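Local coordinates for protein beta-lactamase (Francisella tularensis subsp. tularensis, PDB 3P09) that probably hydrolyses beta-lactam antibiotics to substituted beta-amino acids, as a class A beta-lactamase, at residues A[40-45]-A[51-56]; A[222-227]-A[284-289]; A[245-248]-A[252-255]. All blocks are in the same frame, centred on the assembly; numbering follows the deposited sequence.

From the N terminus, contact 1 comes first. It closes a short loop between strand 38-44 and strand 53-54, which lies at one edge of the five-stranded antiparallel sheet. Contact 2 opens much later, at 222-227, where the strand at the other edge begins. It closes at 284-289, near the end of helix 271-289. Contact 3 falls between these two ends: the hairpin of strands 239-246 and 253-260 lies wholly within the 56 residues between the segments of contact 2. No contacts cross. All three meet on one sheet. Strand 38-44 pairs with 253-260, and 225-232 pairs with 239-246. Helix 271-289 supplies one side of contact 2 and also packs on contacts 1 and 3.

Contact 1 of 3, residues A[40-45]-A[51-56]; sequences GIYTLN and NIKYNE. With SO4 (sulfate ion), chain D.
Strands 38-44 and 53-54 run antiparallel, with Ile41 and Tyr54 as a hydrogen-bonded pair and Tyr42 and Lys53 as the non-hydrogen-bonded pair beside it. Ile41 N donates to Tyr54 O at 2.9 Å, and Tyr54 N to Ile41 O at 3.0 Å. Further along, the bond from Thr43 N to Ile52 O is weak. A side chain adds a second link there: Ile52 N donates to Thr43 OG1 at 3.0 Å. With chi1 at 66°, OG1 sits between the backbone N and the carbonyl carbon of Thr43, turned to the incoming N-H, while CG2 lies against Ile52 CB.

On the face that carries Tyr42 and Lys53, the two side chains lie side by side and point the same way. Tyr42 CD2 is 3.7 Å from Lys53 CB, and also meets Glu56 CB. The two polar ends meet one sulfate, probably from the crystallisation liquor. Tyr42 OH donates to sulfate O3, which lies at the edge of the ring and near its plane, and the extended Lys53 chain brings NZ to sulfate O2. At 2.5 Å, Tyr42 OH to O3 and Lys53 NZ to O2 are both too short to be relied on. A water accepts from Asn45 N and, weakly, from Asn51 ND2.

Strand 53-54 of this beta hairpin edges the five-stranded sheet of the class A beta-lactamase fold. Tyr54 bonds Glu32 through OH and meets the Phe28 ring, both on helix 24-35. Ile41 and Ile52 pack on Ile281 of helix 271-289. Tyr42 touches helix 178-190 on the opposite face, and strand 253-260 lies beyond strand 38-44.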
loop_
_atom_site.group_PDB
_atom_site.type_symbol
_atom_site.label_atom_id
_atom_site.label_comp_id
_atom_site.label_asym_id
_atom_site.label_seq_id
_atom_site.Cartn_x
_atom_site.Cartn_y
_atom_site.Cartn_z
ATOM N N GLY A 40 -11.536 -7.540 -2.960
ATOM C CA GLY A 40 -11.703 -7.251 -1.547
ATOM C C GLY A 40 -11.705 -5.749 -1.363
ATOM O O GLY A 40 -10.868 -5.052 -1.935
ATOM N N ILE A 41 -12.648 -5.258 -0.568
ATOM C CA ILE A 41 -12.915 -3.833 -0.442
ATOM C C ILE A 41 -13.113 -3.468 1.031
ATOM O O ILE A 41 -13.829 -4.159 1.758
ATOM C CB ILE A 41 -14.245 -3.450 -1.164
ATOM C CG1 ILE A 41 -14.242 -3.860 -2.644
ATOM C CG2 ILE A 41 -14.558 -1.968 -0.983
ATOM C CD1 ILE A 41 -13.091 -3.347 -3.431
ATOM N N TYR A 42 -12.487 -2.390 1.480
ATOM C CA TYR A 42 -12.822 -1.861 2.791
ATOM C C TYR A 42 -12.691 -0.355 2.789
ATOM O O TYR A 42 -11.735 0.188 2.229
ATOM C CB TYR A 42 -11.929 -2.464 3.874
ATOM C CG TYR A 42 -12.496 -2.296 5.279
ATOM C CD1 TYR A 42 -11.974 -1.357 6.151
ATOM C CD2 TYR A 42 -13.557 -3.084 5.721
ATOM C CE1 TYR A 42 -12.481 -1.208 7.423
ATOM C CE2 TYR A 42 -14.072 -2.937 6.993
ATOM C CZ TYR A 42 -13.531 -1.992 7.836
ATOM O OH TYR A 42 -14.028 -1.828 9.103
ATOM N N THR A 43 -13.652 0.329 3.401
ATOM C CA THR A 43 -13.531 1.776 3.578
ATOM C C THR A 43 -13.571 2.108 5.056
ATOM O O THR A 43 -14.214 1.405 5.840
ATOM C CB THR A 43 -14.679 2.530 2.939
ATOM O OG1 THR A 43 -15.888 2.200 3.636
ATOM C CG2 THR A 43 -14.810 2.161 1.491
ATOM N N LEU A 44 -12.901 3.185 5.443
ATOM C CA LEU A 44 -12.864 3.561 6.842
ATOM C C LEU A 44 -13.135 5.046 6.953
ATOM O O LEU A 44 -12.423 5.850 6.355
ATOM C CB LEU A 44 -11.500 3.246 7.439
ATOM C CG LEU A 44 -11.446 2.319 8.640
ATOM C CD1 LEU A 44 -10.123 2.521 9.331
ATOM C CD2 LEU A 44 -12.585 2.605 9.583
ATOM N N ASN A 45 -14.167 5.394 7.716
ATOM C CA ASN A 45 -14.531 6.783 7.975
ATOM C C ASN A 45 -13.998 7.288 9.311
ATOM O O ASN A 45 -13.544 6.516 10.156
ATOM C CB ASN A 45 -16.052 6.956 7.928
ATOM C CG ASN A 45 -16.536 7.506 6.601
ATOM O OD1 ASN A 45 -16.900 6.755 5.694
ATOM N ND2 ASN A 45 -16.541 8.829 6.481
ATOM N N ASN A 51 -20.148 2.379 5.964
ATOM C CA ASN A 51 -18.962 1.536 5.875
ATOM C C ASN A 51 -19.096 0.471 4.781
ATOM O O ASN A 51 -19.773 -0.535 4.972
ATOM C CB ASN A 51 -18.694 0.877 7.228
ATOM C CG ASN A 51 -17.231 0.542 7.434
ATOM O OD1 ASN A 51 -16.776 -0.545 7.088
ATOM N ND2 ASN A 51 -16.487 1.480 8.003
ATOM N N ILE A 52 -18.447 0.694 3.639
ATOM C CA ILE A 52 -18.542 -0.222 2.498
ATOM C C ILE A 52 -17.475 -1.306 2.610
ATOM O O ILE A 52 -16.297 -1.006 2.783
ATOM C CB ILE A 52 -18.335 0.530 1.169
ATOM C CG1 ILE A 52 -19.202 1.798 1.133
ATOM C CG2 ILE A 52 -18.646 -0.372 -0.012
ATOM C CD1 ILE A 52 -18.931 2.707 -0.060
ATOM N N LYS A 53 -17.875 -2.567 2.525
ATOM C CA LYS A 53 -16.921 -3.656 2.708
ATOM C C LYS A 53 -17.369 -4.876 1.912
ATOM O O LYS A 53 -18.558 -5.106 1.743
ATOM C CB LYS A 53 -16.803 -4.009 4.193
ATOM C CG LYS A 53 -18.134 -4.364 4.822
ATOM C CD LYS A 53 -18.073 -4.505 6.340
ATOM C CE LYS A 53 -19.492 -4.714 6.880
ATOM N NZ LYS A 53 -19.539 -5.056 8.322
ATOM N N TYR A 54 -16.416 -5.647 1.406
ATOM C CA TYR A 54 -16.749 -6.840 0.642
ATOM C C TYR A 54 -15.540 -7.752 0.638
ATOM O O TYR A 54 -14.442 -7.312 0.288
ATOM C CB TYR A 54 -17.120 -6.442 -0.780
ATOM C CG TYR A 54 -17.578 -7.586 -1.658
ATOM C CD1 TYR A 54 -16.683 -8.250 -2.491
ATOM C CD2 TYR A 54 -18.903 -7.994 -1.661
ATOM C CE1 TYR A 54 -17.093 -9.291 -3.299
ATOM C CE2 TYR A 54 -19.328 -9.040 -2.481
ATOM C CZ TYR A 54 -18.413 -9.680 -3.294
ATOM O OH TYR A 54 -18.802 -10.715 -4.112
ATOM N N ASN A 55 -15.730 -9.009 1.044
ATOM C CA ASN A 55 -14.611 -9.919 1.253
ATOM C C ASN A 55 -13.538 -9.280 2.121
ATOM O O ASN A 55 -12.351 -9.469 1.869
ATOM C CB ASN A 55 -13.974 -10.315 -0.090
ATOM C CG ASN A 55 -14.738 -11.413 -0.802
ATOM O OD1 ASN A 55 -15.357 -12.270 -0.162
ATOM N ND2 ASN A 55 -14.689 -11.401 -2.134
ATOM N N GLU A 56 -13.940 -8.511 3.131
ATOM C CA GLU A 56 -12.971 -7.678 3.835
ATOM C C GLU A 56 -12.024 -8.483 4.727
ATOM O O GLU A 56 -11.030 -7.950 5.215
ATOM C CB GLU A 56 -13.667 -6.584 4.652
ATOM C CG GLU A 56 -14.377 -7.071 5.899
ATOM C CD GLU A 56 -15.769 -7.611 5.623
ATOM O OE1 GLU A 56 -16.137 -7.760 4.440
ATOM O OE2 GLU A 56 -16.506 -7.877 6.596
HETATM S S SO4 D . -16.896 -3.523 10.092
HETATM O O1 SO4 D . -17.554 -2.495 9.289
HETATM O O2 SO4 D . -17.646 -4.773 9.999
HETATM O O3 SO4 D . -15.540 -3.749 9.608
HETATM O O4 SO4 D . -16.847 -3.091 11.486
HETATM O O HOH W 1 -15.875 3.928 8.981
#

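Contact 2 of 3, residues A[222-227]-A[284-289]; sequences KDWIIG and DLTNTY
Trp224 reaches across to Leu285, Thr286 and Tyr289 in a small helix-on-sheet contact. It lies in the alpha/beta part of the class A beta-lactamase fold, where the C-terminal helix 271-289 packs on the five-stranded antiparallel sheet. The backbones stay well apart, with Trp224 CA and Thr286 CA 10.9 Å from each other. One indole bridges the gap. No hydrogen bond joins the segments, and the two sides together bury 135 Å².

Trp224 stands just before strand 225-232, the edge strand of the sheet. Its CB points toward the helix. Its CG lies beside the backbone N and anti to the carbonyl carbon (chi1 -68°), and the six-membered ring leads the approach. Leu285 CB sits at the edge of the indole, near its plane, 4.0 Å from Trp224 CH2. The same CH2 meets Tyr289 CE2 at 4.2 Å, and lies near the plane of the Tyr289 ring, at its edge.

Leu285 and Tyr289 are one helical turn apart, and Tyr289 N bonds Leu285 O. Both side chains also touch Ile253 on strand 253-260, while Tyr289 reaches Pro247 and Trp224 rests on Ile245. The indole therefore joins an apolar layer between helix and sheet.

Thr286 lies at the exposed border of this layer. Its OG1 is hydrogen-bonded to Ala282 O, one turn back along the helix. That hydroxyl approaches the indole obliquely, with OG1 3.7 Å from Trp224 CZ2.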
loop_
_atom_site.group_PDB
_atom_site.type_symbol
_atom_site.label_atom_id
_atom_site.label_comp_id
_atom_site.label_asym_id
_atom_site.label_seq_id
_atom_site.Cartn_x
_atom_site.Cartn_y
_atom_site.Cartn_z
ATOM N N LYS A 222 -12.592 14.543 -9.919
ATOM C CA LYS A 222 -11.315 15.231 -10.096
ATOM C C LYS A 222 -10.983 16.268 -9.013
ATOM O O LYS A 222 -9.822 16.642 -8.842
ATOM C CB LYS A 222 -11.236 15.824 -11.505
ATOM C CG LYS A 222 -11.436 14.757 -12.582
ATOM C CD LYS A 222 -11.560 15.337 -13.978
ATOM C CE LYS A 222 -11.871 14.242 -14.989
ATOM N NZ LYS A 222 -11.803 14.733 -16.395
ATOM N N ASP A 223 -11.994 16.706 -8.267
ATOM C CA ASP A 223 -11.779 17.621 -7.146
ATOM C C ASP A 223 -11.584 16.906 -5.799
ATOM O O ASP A 223 -11.464 17.554 -4.754
ATOM C CB ASP A 223 -12.920 18.637 -7.049
ATOM C CG ASP A 223 -14.286 17.987 -7.137
ATOM O OD1 ASP A 223 -14.461 17.074 -7.972
ATOM O OD2 ASP A 223 -15.188 18.393 -6.374
ATOM N N TRP A 224 -11.568 15.576 -5.820
ATOM C CA TRP A 224 -11.204 14.809 -4.635
ATOM C C TRP A 224 -9.690 14.593 -4.595
ATOM O O TRP A 224 -9.088 14.242 -5.604
ATOM C CB TRP A 224 -11.940 13.459 -4.607
ATOM C CG TRP A 224 -13.432 13.603 -4.386
ATOM C CD1 TRP A 224 -14.182 14.744 -4.531
ATOM C CD2 TRP A 224 -14.341 12.578 -3.968
ATOM N NE1 TRP A 224 -15.507 14.486 -4.234
ATOM C CE2 TRP A 224 -15.627 13.164 -3.885
ATOM C CE3 TRP A 224 -14.195 11.226 -3.654
ATOM C CZ2 TRP A 224 -16.753 12.435 -3.503
ATOM C CZ3 TRP A 224 -15.315 10.504 -3.280
ATOM C CH2 TRP A 224 -16.580 11.112 -3.208
ATOM N N ILE A 225 -9.080 14.811 -3.432
ATOM C CA ILE A 225 -7.640 14.624 -3.288
ATOM C C ILE A 225 -7.340 13.200 -2.850
ATOM O O ILE A 225 -8.056 12.642 -2.026
ATOM C CB ILE A 225 -7.059 15.602 -2.268
ATOM C CG1 ILE A 225 -7.368 17.042 -2.679
ATOM C CG2 ILE A 225 -5.555 15.414 -2.145
ATOM C CD1 ILE A 225 -7.016 18.051 -1.620
ATOM N N ILE A 226 -6.285 12.604 -3.400
ATOM C CA ILE A 226 -5.945 11.229 -3.051
ATOM C C ILE A 226 -4.440 11.033 -2.872
ATOM O O ILE A 226 -3.632 11.722 -3.501
ATOM C CB ILE A 226 -6.508 10.227 -4.097
ATOM C CG1 ILE A 226 -5.956 8.822 -3.867
ATOM C CG2 ILE A 226 -6.187 10.670 -5.510
ATOM C CD1 ILE A 226 -6.554 7.789 -4.803
ATOM N N GLY A 227 -4.079 10.127 -1.971
ATOM C CA GLY A 227 -2.715 9.633 -1.855
ATOM C C GLY A 227 -2.836 8.119 -1.769
ATOM O O GLY A 227 -3.822 7.630 -1.228
ATOM N N ASP A 284 -21.312 5.713 -4.625
ATOM C CA ASP A 284 -22.001 5.472 -3.364
ATOM C C ASP A 284 -21.671 6.555 -2.343
ATOM O O ASP A 284 -22.557 7.079 -1.675
ATOM C CB ASP A 284 -21.654 4.091 -2.812
ATOM C CG ASP A 284 -22.656 3.613 -1.777
ATOM O OD1 ASP A 284 -23.878 3.705 -2.042
ATOM O OD2 ASP A 284 -22.225 3.156 -0.699
ATOM N N LEU A 285 -20.391 6.900 -2.240
ATOM C CA LEU A 285 -19.972 7.961 -1.336
ATOM C C LEU A 285 -20.660 9.271 -1.673
ATOM O O LEU A 285 -21.159 9.969 -0.786
ATOM C CB LEU A 285 -18.454 8.129 -1.373
ATOM C CG LEU A 285 -17.712 6.961 -0.719
ATOM C CD1 LEU A 285 -16.213 7.181 -0.778
ATOM C CD2 LEU A 285 -18.186 6.759 0.728
ATOM N N THR A 286 -20.693 9.596 -2.961
ATOM C CA THR A 286 -21.314 10.826 -3.430
ATOM C C THR A 286 -22.792 10.839 -3.061
ATOM O O THR A 286 -23.332 11.857 -2.641
ATOM C CB THR A 286 -21.170 10.967 -4.940
ATOM O OG1 THR A 286 -19.782 11.180 -5.255
ATOM C CG2 THR A 286 -22.010 12.136 -5.440
ATOM N N ASN A 287 -23.438 9.693 -3.220
ATOM C CA ASN A 287 -24.822 9.542 -2.795
ATOM C C ASN A 287 -24.946 9.765 -1.289
ATOM O O ASN A 287 -25.863 10.439 -0.825
ATOM C CB ASN A 287 -25.333 8.153 -3.164
ATOM C CG ASN A 287 -26.830 8.029 -2.995
ATOM O OD1 ASN A 287 -27.567 8.992 -3.204
ATOM N ND2 ASN A 287 -27.288 6.850 -2.598
ATOM N N THR A 288 -24.002 9.207 -0.531
ATOM C CA THR A 288 -23.994 9.348 0.923
ATOM C C THR A 288 -23.881 10.810 1.352
ATOM O O THR A 288 -24.647 11.293 2.185
ATOM C CB THR A 288 -22.842 8.529 1.551
ATOM O OG1 THR A 288 -23.124 7.131 1.419
ATOM C CG2 THR A 288 -22.676 8.868 3.030
ATOM N N TYR A 289 -22.922 11.513 0.763
ATOM C CA TYR A 289 -22.643 12.896 1.128
ATOM C C TYR A 289 -23.725 13.848 0.639
ATOM O O TYR A 289 -23.798 15.004 1.078
ATOM C CB TYR A 289 -21.302 13.315 0.544
ATOM C CG TYR A 289 -20.131 12.514 1.067
ATOM C CD1 TYR A 289 -20.088 12.094 2.392
ATOM C CD2 TYR A 289 -19.071 12.175 0.237
ATOM C CE1 TYR A 289 -19.017 11.357 2.876
ATOM C CE2 TYR A 289 -17.993 11.444 0.709
ATOM C CZ TYR A 289 -17.971 11.041 2.035
ATOM O OH TYR A 289 -16.901 10.311 2.523
#

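Contact 3 of 3, residues A[245-248]-A[252-255]; sequences IWPK and PIAL
A beta hairpin closes here, where strand 239-246 ends, a short turn follows, and strand 253-260 starts back. Ile245 and Ile253 form an antiparallel hydrogen-bonded pair. Ile245 N donates to Ile253 O at 2.9 Å. Ile253 N donates to Ile245 O at 2.8 Å. That oxygen also receives a CA-H...O contact from Pro252, with Pro252 CA 3.2 Å from Ile245 O.

Next to this pair, Trp246 and Pro252 meet through a CH-pi contact. Pro252 CB stands over one face of the indole, 3.8 Å from the centroid of the five-membered ring and 21° off its normal. Within that ring, the nearest atom is Trp246 NE1, at 3.6 Å from Pro252 CB. Pro252 CB is offset toward the rim of the indole. Both residues touch Phe190 of helix 178-190, and Trp246 also touches helix 196-208.

In the class A beta-lactamase fold the sheet has helices on both faces, and the isoleucine pair faces the other helical layer. Ile253 CG1 takes the position between its own backbone N and carbonyl carbon (chi1 54°), where it lies 3.9 Å from Ile245 CB. Pro247 CG extends this patch toward Ile253 CG1. At the other end, Ile245 CD1 reaches past its partner to Leu255 CD2, 3.9 Å away. Ile281 of helix 271-289 packs on Leu255. The hairpin is flanked by other strands of the sheet: Trp246 bonds through its backbone to Ile225, and Ala254 to Leu44.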
loop_
_atom_site.group_PDB
_atom_site.type_symbol
_atom_site.label_atom_id
_atom_site.label_comp_id
_atom_site.label_asym_id
_atom_site.label_seq_id
_atom_site.Cartn_x
_atom_site.Cartn_y
_atom_site.Cartn_z
ATOM N N ILE A 245 -8.356 9.281 0.853
ATOM C CA ILE A 245 -9.103 10.154 -0.042
ATOM C C ILE A 245 -9.732 11.256 0.779
ATOM O O ILE A 245 -10.249 10.992 1.864
ATOM C CB ILE A 245 -10.227 9.379 -0.742
ATOM C CG1 ILE A 245 -9.639 8.189 -1.510
ATOM C CG2 ILE A 245 -11.031 10.300 -1.645
ATOM C CD1 ILE A 245 -10.682 7.235 -2.082
ATOM N N TRP A 246 -9.652 12.484 0.267
ATOM C CA TRP A 246 -10.288 13.643 0.883
ATOM C C TRP A 246 -11.401 14.096 -0.034
ATOM O O TRP A 246 -11.154 14.840 -0.986
ATOM C CB TRP A 246 -9.292 14.795 1.033
ATOM C CG TRP A 246 -8.221 14.578 2.068
ATOM C CD1 TRP A 246 -8.191 15.085 3.336
ATOM C CD2 TRP A 246 -7.015 13.813 1.913
ATOM N NE1 TRP A 246 -7.045 14.670 3.980
ATOM C CE2 TRP A 246 -6.312 13.890 3.128
ATOM C CE3 TRP A 246 -6.471 13.061 0.868
ATOM C CZ2 TRP A 246 -5.088 13.255 3.320
ATOM C CZ3 TRP A 246 -5.262 12.428 1.064
ATOM C CH2 TRP A 246 -4.583 12.530 2.281
ATOM N N PRO A 247 -12.631 13.637 0.225
ATOM C CA PRO A 247 -13.742 14.057 -0.626
ATOM C C PRO A 247 -13.982 15.546 -0.418
ATOM O O PRO A 247 -13.768 16.047 0.685
ATOM C CB PRO A 247 -14.931 13.252 -0.075
ATOM C CG PRO A 247 -14.315 12.170 0.814
ATOM C CD PRO A 247 -13.088 12.825 1.366
ATOM N N LYS A 248 -14.425 16.247 -1.452
ATOM C CA LYS A 248 -14.664 17.683 -1.314
ATOM C C LYS A 248 -15.633 17.977 -0.171
ATOM O O LYS A 248 -16.750 17.460 -0.144
ATOM C CB LYS A 248 -15.209 18.271 -2.615
ATOM C CG LYS A 248 -15.199 19.796 -2.656
ATOM C CD LYS A 248 -15.716 20.308 -3.994
ATOM C CE LYS A 248 -15.632 21.822 -4.087
ATOM N NZ LYS A 248 -16.247 22.323 -5.348
ATOM N N PRO A 252 -11.483 13.016 5.704
ATOM C CA PRO A 252 -10.837 11.993 4.879
ATOM C C PRO A 252 -11.332 10.581 5.162
ATOM O O PRO A 252 -11.820 10.276 6.255
ATOM C CB PRO A 252 -9.351 12.135 5.231
ATOM C CG PRO A 252 -9.316 12.850 6.537
ATOM C CD PRO A 252 -10.526 13.735 6.567
ATOM N N ILE A 253 -11.213 9.722 4.153
ATOM C CA ILE A 253 -11.562 8.316 4.304
ATOM C C ILE A 253 -10.405 7.468 3.809
ATOM O O ILE A 253 -9.516 7.961 3.111
ATOM C CB ILE A 253 -12.846 7.960 3.530
ATOM C CG1 ILE A 253 -12.723 8.365 2.060
ATOM C CG2 ILE A 253 -14.038 8.698 4.119
ATOM C CD1 ILE A 253 -13.548 7.520 1.149
ATOM N N ALA A 254 -10.376 6.203 4.200
ATOM C CA ALA A 254 -9.375 5.299 3.636
ATOM C C ALA A 254 -10.115 4.274 2.807
ATOM O O ALA A 254 -11.255 3.917 3.119
ATOM C CB ALA A 254 -8.570 4.630 4.726
ATOM N N LEU A 255 -9.479 3.800 1.746
ATOM C CA LEU A 255 -10.120 2.821 0.888
ATOM C C LEU A 255 -9.068 1.846 0.407
ATOM O O LEU A 255 -8.074 2.253 -0.184
ATOM C CB LEU A 255 -10.774 3.517 -0.309
ATOM C CG LEU A 255 -11.223 2.628 -1.463
ATOM C CD1 LEU A 255 -12.278 1.605 -1.012
ATOM C CD2 LEU A 255 -11.748 3.494 -2.595
#